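Local coordinates for putative xanthine dehydrogenase YAGS fad-binding subunit (PDB 5G5G), which probably oxidises aldehydes as the molybdenum-bearing subunit of a three-chain periplasmic oxidase, holding a dioxothiomolybdenum ion and pterin cytosine dinucleotide, at residues Y37-H42 and P265-L270; M196-G201 and T205-N210; F379-D384 and C404-A409. All coordinates share one frame; numbering follows the deposited sequence.

Contact 1: residues Y37-H42 and P265-L270; sequences YAYEWH and PVKVML
The ring of Tyr-39 is clamped between Lys-267 and Met-269, two residues of strand 266-269. Lys-267 covers one face: its CE lies 3.8 Å from the centroid of the Tyr-39 ring in a CH-pi contact. The ammonium Lys-267 NZ sits 4.0 Å from the Tyr-39 ring centroid, 27° off the ring normal, and makes a cation-pi interaction. On the opposite face, CE of Met-269 comes to 3.5 Å from the Tyr-39 ring centroid. Farther back, Met-269 SD is 5.0 Å from the Tyr-39 ring centroid, a Met-aromatic contact above the ring. The Tyr-39 side chain crosses the side chains of Lys-267 and Met-269 at about a right angle. At the ring edge, CE1 of Tyr-39 is 4.0 Å from the backbone C of Val-268.

Lys-267 also returns to the backbone of its partner. Lys-267 NZ donates to Tyr-39 O at 2.9 Å, tilted 28° from the carbonyl plane. CG of Lys-267 lies between the backbone N and the carbonyl carbon (chi1 58°), and the extended chain beyond it carries NZ across the ring to that oxygen. Replacing Tyr-39 with an alanine would probably leave a gap between Lys-267 and Met-269 and cost the ammonium its aromatic face.

Further out, the 37-42 loop is held by Glu-40, whose OE1 accepts a hydrogen bond from Tyr-37 N at 3.0 Å. This loop of the a/b hammerhead region also meets a different protein chain of the assembly. Both carboxylate oxygens of Glu-40 form salt bridges with that chain, and Lys-267 NZ forms one with an acidic side chain of it. A single lysine charge thus meets a ring of its own chain and an acid of a neighbouring chain, so the contact lies at the subunit boundary.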
ATOM      1  N   TYR C  37      11.493  10.687  -9.871  1.00 12.16           N
ATOM      2  CA  TYR C  37      11.809   9.417  -9.215  1.00 11.46           C
ATOM      3  C   TYR C  37      12.749   8.604 -10.125  1.00 11.51           C
ATOM      4  O   TYR C  37      12.987   8.958 -11.270  1.00 11.79           O
ATOM      5  CB  TYR C  37      10.477   8.701  -8.894  1.00 11.40           C
ATOM      6  CG  TYR C  37       9.582   9.504  -7.932  1.00 11.21           C
ATOM      7  CD1 TYR C  37       8.735  10.484  -8.410  1.00 12.18           C
ATOM      8  CD2 TYR C  37       9.601   9.263  -6.558  1.00 11.03           C
ATOM      9  CE1 TYR C  37       7.971  11.273  -7.589  1.00 11.64           C
ATOM     10  CE2 TYR C  37       8.830  10.036  -5.697  1.00 11.10           C
ATOM     11  CZ  TYR C  37       7.995  11.009  -6.213  1.00 11.22           C
ATOM     12  OH  TYR C  37       7.203  11.832  -5.401  1.00 11.20           O
ATOM     13  N   ALA C  38      13.309   7.532  -9.568  1.00 11.93           N
ATOM     14  CA  ALA C  38      14.420   6.763 -10.145  1.00 12.12           C
ATOM     15  C   ALA C  38      14.239   6.357 -11.604  1.00 11.99           C
ATOM     16  O   ALA C  38      15.183   6.380 -12.333  1.00 13.04           O
ATOM     17  CB  ALA C  38      14.686   5.539  -9.312  1.00 11.86           C
ATOM     18  N   TYR C  39      13.022   6.055 -12.022  1.00 11.71           N
ATOM     19  CA  TYR C  39      12.807   5.553 -13.391  1.00 12.37           C
ATOM     20  C   TYR C  39      12.486   6.692 -14.367  1.00 12.83           C
ATOM     21  O   TYR C  39      12.092   6.425 -15.505  1.00 13.49           O
ATOM     22  CB  TYR C  39      11.635   4.611 -13.385  1.00 12.36           C
ATOM     23  CG  TYR C  39      11.578   3.511 -14.446  1.00 12.74           C
ATOM     24  CD1 TYR C  39      12.387   2.363 -14.334  1.00 13.34           C
ATOM     25  CD2 TYR C  39      10.623   3.578 -15.486  1.00 13.15           C
ATOM     26  CE1 TYR C  39      12.272   1.313 -15.281  1.00 13.48           C
ATOM     27  CE2 TYR C  39      10.534   2.561 -16.417  1.00 13.57           C
ATOM     28  CZ  TYR C  39      11.321   1.439 -16.293  1.00 14.23           C
ATOM     29  OH  TYR C  39      11.205   0.369 -17.184  1.00 14.40           O
ATOM     30  N   GLU C  40      12.661   7.934 -13.930  1.00 12.64           N
ATOM     31  CA  GLU C  40      12.162   9.113 -14.668  1.00 12.77           C
ATOM     32  C   GLU C  40      13.234  10.106 -15.116  1.00 12.62           C
ATOM     33  O   GLU C  40      12.912  11.228 -15.497  1.00 12.83           O
ATOM     34  CB  GLU C  40      11.122   9.806 -13.773  1.00 12.77           C
ATOM     35  CG  GLU C  40       9.969   8.864 -13.431  1.00 13.08           C
ATOM     36  CD  GLU C  40       9.033   9.396 -12.348  1.00 13.37           C
ATOM     37  OE1 GLU C  40       9.270  10.513 -11.836  1.00 13.53           O
ATOM     38  OE2 GLU C  40       8.049   8.716 -12.058  1.00 13.62           O
ATOM     39  N   TRP C  41      14.506   9.737 -15.004  1.00 12.68           N
ATOM     40  CA  TRP C  41      15.627  10.622 -15.309  1.00 13.24           C
ATOM     41  C   TRP C  41      16.034  10.551 -16.810  1.00 14.49           C
ATOM     42  O   TRP C  41      17.178  10.237 -17.151  1.00 15.30           O
ATOM     43  CB  TRP C  41      16.827  10.240 -14.443  1.00 13.04           C
ATOM     44  CG  TRP C  41      16.597  10.457 -12.946  1.00 12.59           C
ATOM     45  CD1 TRP C  41      16.419   9.494 -12.002  1.00 12.56           C
ATOM     46  CD2 TRP C  41      16.551  11.710 -12.248  1.00 12.77           C
ATOM     47  NE1 TRP C  41      16.262  10.063 -10.758  1.00 12.16           N
ATOM     48  CE2 TRP C  41      16.373  11.413 -10.875  1.00 12.40           C
ATOM     49  CE3 TRP C  41      16.717  13.053 -12.637  1.00 13.24           C
ATOM     50  CZ2 TRP C  41      16.298  12.404  -9.901  1.00 13.18           C
ATOM     51  CZ3 TRP C  41      16.619  14.047 -11.679  1.00 13.43           C
ATOM     52  CH2 TRP C  41      16.422  13.710 -10.314  1.00 13.31           C
ATOM     53  N   HIS C  42      15.138  10.954 -17.677  1.00 15.02           N
ATOM     54  CA  HIS C  42      15.359  10.779 -19.110  1.00 15.59           C
ATOM     55  C   HIS C  42      16.508  11.613 -19.680  1.00 16.16           C
ATOM     56  O   HIS C  42      17.320  11.077 -20.455  1.00 16.56           O
ATOM     57  CB  HIS C  42      14.029  10.962 -19.875  1.00 16.51           C
ATOM     58  CG  HIS C  42      13.326  12.266 -19.620  1.00 18.11           C
ATOM     59  ND1 HIS C  42      13.596  13.407 -20.365  1.00 20.10           N
ATOM     60  CD2 HIS C  42      12.315  12.599 -18.786  1.00 19.06           C
ATOM     61  CE1 HIS C  42      12.811  14.391 -19.963  1.00 20.25           C
ATOM     62  NE2 HIS C  42      12.048  13.941 -18.983  1.00 19.94           N
ATOM     63  N   PRO C 265      23.417   2.905 -20.682  1.00 17.30           N
ATOM     64  CA  PRO C 265      22.614   2.979 -19.445  1.00 16.42           C
ATOM     65  C   PRO C 265      21.414   1.987 -19.509  1.00 15.35           C
ATOM     66  O   PRO C 265      20.892   1.673 -20.596  1.00 14.57           O
ATOM     67  CB  PRO C 265      22.098   4.422 -19.406  1.00 16.94           C
ATOM     68  CG  PRO C 265      22.987   5.172 -20.315  1.00 17.83           C
ATOM     69  CD  PRO C 265      23.506   4.209 -21.355  1.00 18.47           C
ATOM     70  N   VAL C 266      21.071   1.456 -18.350  1.00 14.16           N
ATOM     71  CA  VAL C 266      19.977   0.508 -18.223  1.00 13.70           C
ATOM     72  C   VAL C 266      19.164   0.906 -17.012  1.00 13.24           C
ATOM     73  O   VAL C 266      19.723   1.224 -15.969  1.00 12.92           O
ATOM     74  CB  VAL C 266      20.481  -0.943 -18.053  1.00 13.57           C
ATOM     75  CG1 VAL C 266      19.308  -1.907 -17.807  1.00 13.55           C
ATOM     76  CG2 VAL C 266      21.325  -1.367 -19.256  1.00 13.85           C
ATOM     77  N   LYS C 267      17.848   0.884 -17.157  1.00 13.48           N
ATOM     78  CA  LYS C 267      16.949   1.073 -16.013  1.00 13.93           C
ATOM     79  C   LYS C 267      16.094  -0.139 -15.775  1.00 13.22           C
ATOM     80  O   LYS C 267      15.725  -0.852 -16.718  1.00 13.80           O
ATOM     81  CB  LYS C 267      16.117   2.333 -16.145  1.00 14.14           C
ATOM     82  CG  LYS C 267      15.268   2.444 -17.341  1.00 14.85           C
ATOM     83  CD  LYS C 267      14.591   3.807 -17.302  1.00 15.55           C
ATOM     84  CE  LYS C 267      13.430   3.933 -18.216  1.00 16.09           C
ATOM     85  NZ  LYS C 267      12.645   5.191 -18.078  1.00 15.44           N
ATOM     86  N   VAL C 268      15.875  -0.420 -14.517  1.00 13.05           N
ATOM     87  CA  VAL C 268      15.208  -1.637 -14.044  1.00 13.19           C
ATOM     88  C   VAL C 268      14.212  -1.265 -12.943  1.00 12.93           C
ATOM     89  O   VAL C 268      14.587  -0.587 -11.982  1.00 12.97           O
ATOM     90  CB  VAL C 268      16.223  -2.619 -13.422  1.00 13.90           C
ATOM     91  CG1 VAL C 268      15.515  -3.859 -12.871  1.00 14.44           C
ATOM     92  CG2 VAL C 268      17.268  -3.032 -14.462  1.00 13.98           C
ATOM     93  N   MET C 269      12.960  -1.671 -13.102  1.00 12.98           N
ATOM     94  CA  MET C 269      11.958  -1.551 -12.049  1.00 14.44           C
ATOM     95  C   MET C 269      11.510  -2.965 -11.662  1.00 14.72           C
ATOM     96  O   MET C 269      11.335  -3.829 -12.547  1.00 15.53           O
ATOM     97  CB  MET C 269      10.752  -0.788 -12.569  1.00 16.45           C
ATOM     98  CG  MET C 269       9.679  -0.548 -11.522  1.00 18.90           C
ATOM     99  SD  MET C 269       8.264   0.445 -12.153  1.00 23.40           S
ATOM    100  CE  MET C 269       9.204   1.797 -12.794  1.00 27.47           C
ATOM    101  N   LEU C 270      11.333  -3.214 -10.389  1.00 13.71           N
ATOM    102  CA  LEU C 270      10.762  -4.503  -9.947  1.00 14.60           C
ATOM    103  C   LEU C 270       9.243  -4.437 -10.177  1.00 14.25           C
ATOM    104  O   LEU C 270       8.557  -3.585  -9.598  1.00 15.56           O
ATOM    105  CB  LEU C 270      11.061  -4.766  -8.486  1.00 13.71           C
ATOM    106  CG  LEU C 270      12.534  -4.696  -8.068  1.00 13.64           C
ATOM    107  CD1 LEU C 270      12.682  -5.167  -6.628  1.00 14.36           C
ATOM    108  CD2 LEU C 270      13.324  -5.578  -8.957  1.00 13.89           C
TER
HETATM  109  O   HOH W   1      12.906  -1.354 -17.414  1.00 32.13           O

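Contact 2: residues M196-G201 and T205-N210; sequences MAVWDG and TLWTSN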
ATOM      1  N   MET C 196      18.406   3.223 -12.163  1.00 12.02           N
ATOM      2  CA  MET C 196      19.052   3.415 -13.468  1.00 12.08           C
ATOM      3  C   MET C 196      20.538   3.540 -13.254  1.00 12.84           C
ATOM      4  O   MET C 196      20.984   4.302 -12.368  1.00 12.51           O
ATOM      5  CB  MET C 196      18.519   4.656 -14.186  1.00 12.63           C
ATOM      6  CG  MET C 196      19.149   4.848 -15.539  1.00 13.28           C
ATOM      7  SD  MET C 196      18.408   6.145 -16.529  1.00 14.52           S
ATOM      8  CE  MET C 196      19.175   7.567 -15.770  1.00 15.03           C
ATOM      9  N   ALA C 197      21.315   2.794 -14.047  1.00 12.84           N
ATOM     10  CA  ALA C 197      22.787   2.838 -13.962  1.00 13.84           C
ATOM     11  C   ALA C 197      23.394   3.380 -15.217  1.00 14.72           C
ATOM     12  O   ALA C 197      22.962   3.022 -16.306  1.00 15.54           O
ATOM     13  CB  ALA C 197      23.341   1.477 -13.678  1.00 14.43           C
ATOM     14  N   VAL C 198      24.435   4.186 -15.073  1.00 15.81           N
ATOM     15  CA  VAL C 198      25.308   4.649 -16.168  1.00 16.46           C
ATOM     16  C   VAL C 198      26.739   4.450 -15.685  1.00 17.19           C
ATOM     17  O   VAL C 198      27.127   4.933 -14.572  1.00 16.01           O
ATOM     18  CB  VAL C 198      25.139   6.173 -16.478  1.00 17.53           C
ATOM     19  CG1 VAL C 198      26.120   6.711 -17.512  1.00 19.04           C
ATOM     20  CG2 VAL C 198      23.740   6.497 -16.907  1.00 17.59           C
ATOM     21  N   TRP C 199      27.532   3.785 -16.511  1.00 17.23           N
ATOM     22  CA  TRP C 199      28.998   3.734 -16.303  1.00 18.76           C
ATOM     23  C   TRP C 199      29.723   4.690 -17.229  1.00 21.18           C
ATOM     24  O   TRP C 199      29.363   4.815 -18.403  1.00 20.43           O
ATOM     25  CB  TRP C 199      29.564   2.346 -16.510  1.00 18.85           C
ATOM     26  CG  TRP C 199      29.089   1.296 -15.560  1.00 17.98           C
ATOM     27  CD1 TRP C 199      27.887   0.647 -15.611  1.00 17.77           C
ATOM     28  CD2 TRP C 199      29.768   0.788 -14.413  1.00 17.87           C
ATOM     29  NE1 TRP C 199      27.778  -0.229 -14.553  1.00 17.08           N
ATOM     30  CE2 TRP C 199      28.940  -0.194 -13.838  1.00 17.69           C
ATOM     31  CE3 TRP C 199      31.036   1.023 -13.837  1.00 18.76           C
ATOM     32  CZ2 TRP C 199      29.300  -0.886 -12.698  1.00 17.79           C
ATOM     33  CZ3 TRP C 199      31.378   0.337 -12.699  1.00 18.73           C
ATOM     34  CH2 TRP C 199      30.534  -0.610 -12.151  1.00 18.60           C
ATOM     35  N   ASP C 200      30.769   5.339 -16.688  1.00 23.61           N
ATOM     36  CA  ASP C 200      31.692   6.108 -17.488  1.00 26.91           C
ATOM     37  C   ASP C 200      33.052   5.540 -17.132  1.00 27.27           C
ATOM     38  O   ASP C 200      33.593   5.795 -16.047  1.00 25.22           O
ATOM     39  CB  ASP C 200      31.585   7.596 -17.193  1.00 29.67           C
ATOM     40  CG  ASP C 200      32.553   8.447 -18.055  1.00 36.79           C
ATOM     41  OD1 ASP C 200      33.080   7.967 -19.103  1.00 38.33           O
ATOM     42  OD2 ASP C 200      32.770   9.619 -17.682  1.00 43.05           O
ATOM     43  N   GLY C 201      33.554   4.679 -18.009  1.00 27.17           N
ATOM     44  CA  GLY C 201      34.682   3.844 -17.659  1.00 28.72           C
ATOM     45  C   GLY C 201      34.376   3.065 -16.396  1.00 29.83           C
ATOM     46  O   GLY C 201      33.326   2.411 -16.292  1.00 29.91           O
ATOM     47  N   THR C 205      27.288   5.720 -11.876  1.00 17.68           N
ATOM     48  CA  THR C 205      26.281   6.536 -11.242  1.00 17.18           C
ATOM     49  C   THR C 205      24.991   5.759 -11.225  1.00 15.92           C
ATOM     50  O   THR C 205      24.614   5.181 -12.248  1.00 15.91           O
ATOM     51  CB  THR C 205      26.095   7.891 -11.993  1.00 17.55           C
ATOM     52  OG1 THR C 205      27.394   8.510 -12.094  1.00 19.99           O
ATOM     53  CG2 THR C 205      25.155   8.816 -11.251  1.00 17.38           C
ATOM     54  N   LEU C 206      24.349   5.672 -10.057  1.00 14.61           N
ATOM     55  CA  LEU C 206      23.094   4.942  -9.890  1.00 13.95           C
ATOM     56  C   LEU C 206      22.057   5.912  -9.364  1.00 13.82           C
ATOM     57  O   LEU C 206      22.220   6.461  -8.253  1.00 14.03           O
ATOM     58  CB  LEU C 206      23.248   3.777  -8.910  1.00 14.12           C
ATOM     59  CG  LEU C 206      22.055   2.808  -8.931  1.00 14.08           C
ATOM     60  CD1 LEU C 206      22.220   1.758 -10.043  1.00 14.30           C
ATOM     61  CD2 LEU C 206      21.837   2.112  -7.616  1.00 14.60           C
ATOM     62  N   TRP C 207      20.998   6.099 -10.128  1.00 12.64           N
ATOM     63  CA  TRP C 207      19.808   6.791  -9.672  1.00 12.28           C
ATOM     64  C   TRP C 207      18.916   5.694  -9.129  1.00 12.24           C
ATOM     65  O   TRP C 207      18.679   4.657  -9.788  1.00 12.18           O
ATOM     66  CB  TRP C 207      19.106   7.466 -10.827  1.00 12.22           C
ATOM     67  CG  TRP C 207      19.847   8.664 -11.400  1.00 12.77           C
ATOM     68  CD1 TRP C 207      19.588   9.965 -11.147  1.00 12.79           C
ATOM     69  CD2 TRP C 207      20.955   8.657 -12.319  1.00 13.70           C
ATOM     70  NE1 TRP C 207      20.445  10.786 -11.863  1.00 13.47           N
ATOM     71  CE2 TRP C 207      21.288  10.007 -12.598  1.00 13.87           C
ATOM     72  CE3 TRP C 207      21.670   7.637 -12.994  1.00 14.30           C
ATOM     73  CZ2 TRP C 207      22.324  10.374 -13.497  1.00 15.27           C
ATOM     74  CZ3 TRP C 207      22.725   8.006 -13.824  1.00 15.24           C
ATOM     75  CH2 TRP C 207      23.037   9.350 -14.098  1.00 15.80           C
ATOM     76  N   THR C 208      18.405   5.881  -7.924  1.00 11.80           N
ATOM     77  CA  THR C 208      17.707   4.776  -7.286  1.00 11.92           C
ATOM     78  C   THR C 208      16.662   5.300  -6.312  1.00 11.21           C
ATOM     79  O   THR C 208      16.454   6.526  -6.204  1.00 10.90           O
ATOM     80  CB  THR C 208      18.750   3.834  -6.578  1.00 12.25           C
ATOM     81  OG1 THR C 208      18.150   2.591  -6.164  1.00 12.17           O
ATOM     82  CG2 THR C 208      19.366   4.542  -5.395  1.00 12.57           C
ATOM     83  N   SER C 209      15.995   4.353  -5.634  1.00 10.93           N
ATOM     84  CA  SER C 209      14.968   4.634  -4.645  1.00 11.49           C
ATOM     85  C   SER C 209      15.457   3.951  -3.351  1.00 11.87           C
ATOM     86  O   SER C 209      15.404   2.736  -3.242  1.00 12.25           O
ATOM     87  CB  SER C 209      13.601   4.086  -5.114  1.00 11.67           C
ATOM     88  OG  SER C 209      12.562   4.511  -4.243  1.00 11.85           O
ATOM     89  N   ASN C 210      16.085   4.736  -2.461  1.00 11.64           N
ATOM     90  CA  ASN C 210      16.783   4.162  -1.329  1.00 11.63           C
ATOM     91  C   ASN C 210      16.750   5.161  -0.166  1.00 11.61           C
ATOM     92  O   ASN C 210      17.007   6.332  -0.376  1.00 12.21           O
ATOM     93  CB  ASN C 210      18.209   3.774  -1.725  1.00 12.06           C
ATOM     94  CG  ASN C 210      18.867   2.857  -0.709  1.00 12.71           C
ATOM     95  OD1 ASN C 210      19.085   3.250   0.425  1.00 13.50           O
ATOM     96  ND2 ASN C 210      19.129   1.611  -1.085  1.00 12.96           N
TER
HETATM   97  O   HOH W   2      28.912   7.496 -14.124  1.00 26.78           O
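Met-196 to Val-198 pair with Trp-207 to Thr-205 as the two arms of an antiparallel beta hairpin, their axes 4.8 Å apart and their directions 170° from each other. The hairpin lies within a mixed sheet, between strands 266-269 and 231-234. Met-196 and Trp-207 form one hydrogen-bonded pair, with Met-196 N to Trp-207 O at 2.8 Å. Val-198 and Thr-205 form the next, with Thr-205 N to Val-198 O at 2.8 Å. Ala-197 and Leu-206 between them are the non-hydrogen-bonded pair. CA-H...O contacts run from Leu-206 CA to Met-196 O and from Ala-197 CA to Thr-205 O.

One face of the sheet carries Met-196, Val-198, Thr-205 and Trp-207. The Met-196 and Trp-207 side chains run side by side in the same direction. The Met-196 chain is extended until it bends at the thioether (chi3 79°). That bend sets Met-196 CE over one face of the indole, 3.7 Å from Trp-207 CE3. Thr-205 CG2 covers the opposite face, 3.5 Å above the Trp-207 ring plane and toward the rim. Val-198 approaches the benzo ring at a slant, with CG2 3.6 Å from Trp-207 CZ3. The ring of Trp-41 meets the same indole at an inclined angle, tying the 37-42 loop to this face.

On the other face, Leu-206 CD1 touches Ala-197 CB at 3.8 Å. Both residues pack on helix 250-262, which covers this face here. Leu-206 also rests on helix 213-224.

A water near the Val-198 and Thr-205 pair bridges the strands. It donates to Val-198 O and is hydrogen-bonded to the threonine hydroxyl; the water oxygen lies 2.7 Å from Thr-205 OG1.

Contact 3: residues F379-D384 and C404-A409; sequences FRILND and CLRTGA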
ATOM      1  N   PHE C 379      -5.011   1.713  34.640  1.00 16.31           N
ATOM      2  CA  PHE C 379      -4.122   0.594  34.854  1.00 15.71           C
ATOM      3  C   PHE C 379      -2.716   0.877  34.365  1.00 14.74           C
ATOM      4  O   PHE C 379      -1.771   0.528  35.016  1.00 14.41           O
ATOM      5  CB  PHE C 379      -4.671  -0.682  34.171  1.00 16.10           C
ATOM      6  CG  PHE C 379      -3.894  -1.921  34.498  1.00 16.25           C
ATOM      7  CD1 PHE C 379      -4.062  -2.552  35.720  1.00 17.32           C
ATOM      8  CD2 PHE C 379      -3.017  -2.466  33.579  1.00 16.37           C
ATOM      9  CE1 PHE C 379      -3.361  -3.704  36.038  1.00 17.20           C
ATOM     10  CE2 PHE C 379      -2.342  -3.648  33.873  1.00 16.64           C
ATOM     11  CZ  PHE C 379      -2.503  -4.263  35.093  1.00 16.76           C
ATOM     12  N   ARG C 380      -2.594   1.474  33.190  1.00 14.27           N
ATOM     13  CA  ARG C 380      -1.289   1.884  32.636  1.00 14.08           C
ATOM     14  C   ARG C 380      -0.670   2.989  33.461  1.00 14.37           C
ATOM     15  O   ARG C 380       0.523   2.947  33.738  1.00 14.32           O
ATOM     16  CB  ARG C 380      -1.421   2.278  31.171  1.00 13.44           C
ATOM     17  CG  ARG C 380      -1.783   1.122  30.270  1.00 13.46           C
ATOM     18  CD  ARG C 380      -1.895   1.605  28.819  1.00 13.30           C
ATOM     19  NE  ARG C 380      -2.051   0.471  27.898  1.00 13.58           N
ATOM     20  CZ  ARG C 380      -3.194  -0.192  27.716  1.00 14.68           C
ATOM     21  NH1 ARG C 380      -4.302   0.169  28.348  1.00 15.47           N
ATOM     22  NH2 ARG C 380      -3.240  -1.218  26.852  1.00 15.00           N
ATOM     23  N   ILE C 381      -1.465   3.937  33.947  1.00 15.16           N
ATOM     24  CA  ILE C 381      -0.927   5.023  34.759  1.00 15.54           C
ATOM     25  C   ILE C 381      -0.347   4.439  36.048  1.00 16.53           C
ATOM     26  O   ILE C 381       0.763   4.820  36.458  1.00 16.71           O
ATOM     27  CB  ILE C 381      -1.995   6.116  35.009  1.00 15.94           C
ATOM     28  CG1 ILE C 381      -2.276   6.852  33.683  1.00 15.66           C
ATOM     29  CG2 ILE C 381      -1.519   7.134  36.063  1.00 16.14           C
ATOM     30  CD1 ILE C 381      -3.538   7.720  33.714  1.00 16.33           C
ATOM     31  N   LEU C 382      -1.117   3.562  36.722  1.00 16.76           N
ATOM     32  CA  LEU C 382      -0.660   2.906  37.925  1.00 18.48           C
ATOM     33  C   LEU C 382       0.685   2.203  37.770  1.00 17.47           C
ATOM     34  O   LEU C 382       1.408   2.085  38.751  1.00 17.08           O
ATOM     35  CB  LEU C 382      -1.688   1.874  38.341  1.00 20.19           C
ATOM     36  CG  LEU C 382      -1.645   1.223  39.674  1.00 24.72           C
ATOM     37  CD1 LEU C 382      -2.087   2.273  40.705  1.00 25.69           C
ATOM     38  CD2 LEU C 382      -2.582   0.006  39.695  1.00 26.11           C
ATOM     39  N   ASN C 383       0.930   1.641  36.571  1.00 15.99           N
ATOM     40  CA  ASN C 383       2.122   0.843  36.258  1.00 15.79           C
ATOM     41  C   ASN C 383       3.203   1.593  35.440  1.00 15.62           C
ATOM     42  O   ASN C 383       4.058   0.996  34.781  1.00 15.14           O
ATOM     43  CB  ASN C 383       1.647  -0.442  35.546  1.00 15.08           C
ATOM     44  CG  ASN C 383       1.043  -1.406  36.525  1.00 15.49           C
ATOM     45  OD1 ASN C 383       1.744  -1.856  37.417  1.00 16.74           O
ATOM     46  ND2 ASN C 383      -0.274  -1.608  36.466  1.00 14.83           N
ATOM     47  N   ASP C 384       3.146   2.932  35.463  1.00 15.31           N
ATOM     48  CA  ASP C 384       4.178   3.755  34.813  1.00 15.02           C
ATOM     49  C   ASP C 384       5.495   3.492  35.532  1.00 14.99           C
ATOM     50  O   ASP C 384       5.505   3.210  36.725  1.00 15.81           O
ATOM     51  CB  ASP C 384       3.822   5.234  34.987  1.00 15.75           C
ATOM     52  CG  ASP C 384       4.799   6.181  34.241  1.00 16.01           C
ATOM     53  OD1 ASP C 384       4.811   6.068  33.015  1.00 16.50           O
ATOM     54  OD2 ASP C 384       5.509   6.991  34.912  1.00 17.24           O
ATOM     55  N   CYS C 404       0.206  11.624  27.994  1.00 14.47           N
ATOM     56  CA  CYS C 404      -0.401  11.208  26.739  1.00 14.33           C
ATOM     57  C   CYS C 404      -1.783  10.561  26.981  1.00 14.00           C
ATOM     58  O   CYS C 404      -2.804  10.908  26.349  1.00 13.30           O
ATOM     59  CB  CYS C 404       0.470  10.243  25.981  1.00 15.06           C
ATOM     60  SG  CYS C 404       1.939  11.025  25.288  1.00 16.57           S
ATOM     61  N   LEU C 405      -1.829   9.656  27.963  1.00 13.58           N
ATOM     62  CA  LEU C 405      -3.040   8.919  28.214  1.00 13.85           C
ATOM     63  C   LEU C 405      -4.115   9.805  28.797  1.00 14.77           C
ATOM     64  O   LEU C 405      -5.286   9.748  28.383  1.00 14.26           O
ATOM     65  CB  LEU C 405      -2.740   7.744  29.108  1.00 14.40           C
ATOM     66  CG  LEU C 405      -1.948   6.634  28.449  1.00 14.04           C
ATOM     67  CD1 LEU C 405      -1.477   5.715  29.523  1.00 14.57           C
ATOM     68  CD2 LEU C 405      -2.775   5.887  27.408  1.00 14.57           C
ATOM     69  N   ARG C 406      -3.748  10.646  29.759  1.00 16.23           N
ATOM     70  CA  ARG C 406      -4.762  11.551  30.384  1.00 17.73           C
ATOM     71  C   ARG C 406      -5.311  12.582  29.404  1.00 17.08           C
ATOM     72  O   ARG C 406      -6.537  12.813  29.320  1.00 16.81           O
ATOM     73  CB  ARG C 406      -4.213  12.253  31.649  1.00 20.83           C
ATOM     74  CG  ARG C 406      -3.945  11.345  32.840  1.00 23.70           C
ATOM     75  CD  ARG C 406      -3.829  12.162  34.123  1.00 29.32           C
ATOM     76  NE  ARG C 406      -3.927  11.327  35.326  1.00 33.98           N
ATOM     77  CZ  ARG C 406      -3.031  11.263  36.314  1.00 38.23           C
ATOM     78  NH1 ARG C 406      -1.924  12.030  36.345  1.00 41.56           N
ATOM     79  NH2 ARG C 406      -3.272  10.436  37.330  1.00 41.84           N
ATOM     80  N   THR C 407      -4.417  13.186  28.617  1.00 16.53           N
ATOM     81  CA  THR C 407      -4.823  14.161  27.607  1.00 16.34           C
ATOM     82  C   THR C 407      -5.704  13.501  26.575  1.00 15.39           C
ATOM     83  O   THR C 407      -6.773  14.043  26.220  1.00 15.49           O
ATOM     84  CB  THR C 407      -3.600  14.777  26.904  1.00 16.99           C
ATOM     85  OG1 THR C 407      -2.819  15.480  27.873  1.00 17.96           O
ATOM     86  CG2 THR C 407      -3.994  15.756  25.786  1.00 16.89           C
ATOM     87  N   GLY C 408      -5.291  12.315  26.126  1.00 15.01           N
ATOM     88  CA  GLY C 408      -6.096  11.569  25.181  1.00 15.24           C
ATOM     89  C   GLY C 408      -7.470  11.183  25.681  1.00 15.67           C
ATOM     90  O   GLY C 408      -8.492  11.382  24.967  1.00 15.65           O
ATOM     91  N   ALA C 409      -7.524  10.658  26.907  1.00 16.19           N
ATOM     92  CA  ALA C 409      -8.806  10.247  27.495  1.00 17.53           C
ATOM     93  C   ALA C 409      -9.766  11.432  27.545  1.00 17.60           C
ATOM     94  O   ALA C 409     -10.947  11.281  27.256  1.00 17.43           O
ATOM     95  CB  ALA C 409      -8.617   9.670  28.912  1.00 17.70           C
TER
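Arg-380 and Ile-381 of helix 376-382 pack against Leu-405 and Arg-406 of helix 401-412, a helix-to-helix contact made through carbon atoms and one guanidinium face. Arg-380 and Leu-405 cross at about a right angle. The Leu-405 branch CD1 meets the base of the arginine, 3.8 Å from Arg-380 CB, and also approaches Arg-380 CD. The charged end of Arg-380 turns elsewhere: its NE forms a salt bridge with Glu-362. Both Arg-380 and Leu-405 lie on Val-435 of strand 429-441, so the helices share a support in the sheet.

Ile-381 and Arg-406 make the second crossing, again near a right angle. CD1 of Ile-381 touches the aliphatic stem, 3.8 Å from Arg-406 CG. CG2 of Ile-381 lies over one face of the guanidinium, 3.9 Å from Arg-406 NH2. The Arg-406 side chain leaves its helix with CG anti to the carbonyl carbon (chi1 -68°) and stays extended to NE, which carries the guanidinium across to the isoleucine. Arg-406 is exposed, so this crossing lies toward solvent.

Near the C-terminal part of helix 376-382, Asn-383 folds back. Asn-383 ND2 sits 3.6 Å above the plane of the Phe-379 ring, over the centre, and donates to Phe-379 O at 3.0 Å.

In the fold
From the N terminus, the 37-42 loop comes first, before strand 49-55. Contact 1 joins it to strand 266-269 and so closes a loop of more than two hundred residues. Contact 2 is nested inside that loop and closes only a tight hairpin turn. The two touch: Val-266 O probably accepts a hydrogen bond from Ala-197 N. Strands 266-269 and 194-200 are neighbours in one sheet, which both contacts reach, and the hammerhead and cofactor-binding regions meet there. Contact 3 follows in series, with its centre about 49 Å from that of contact 1 and beyond the chain's centre. It closes a short connection that includes the modified Cys-395, and joins two helices beside strand 429-441.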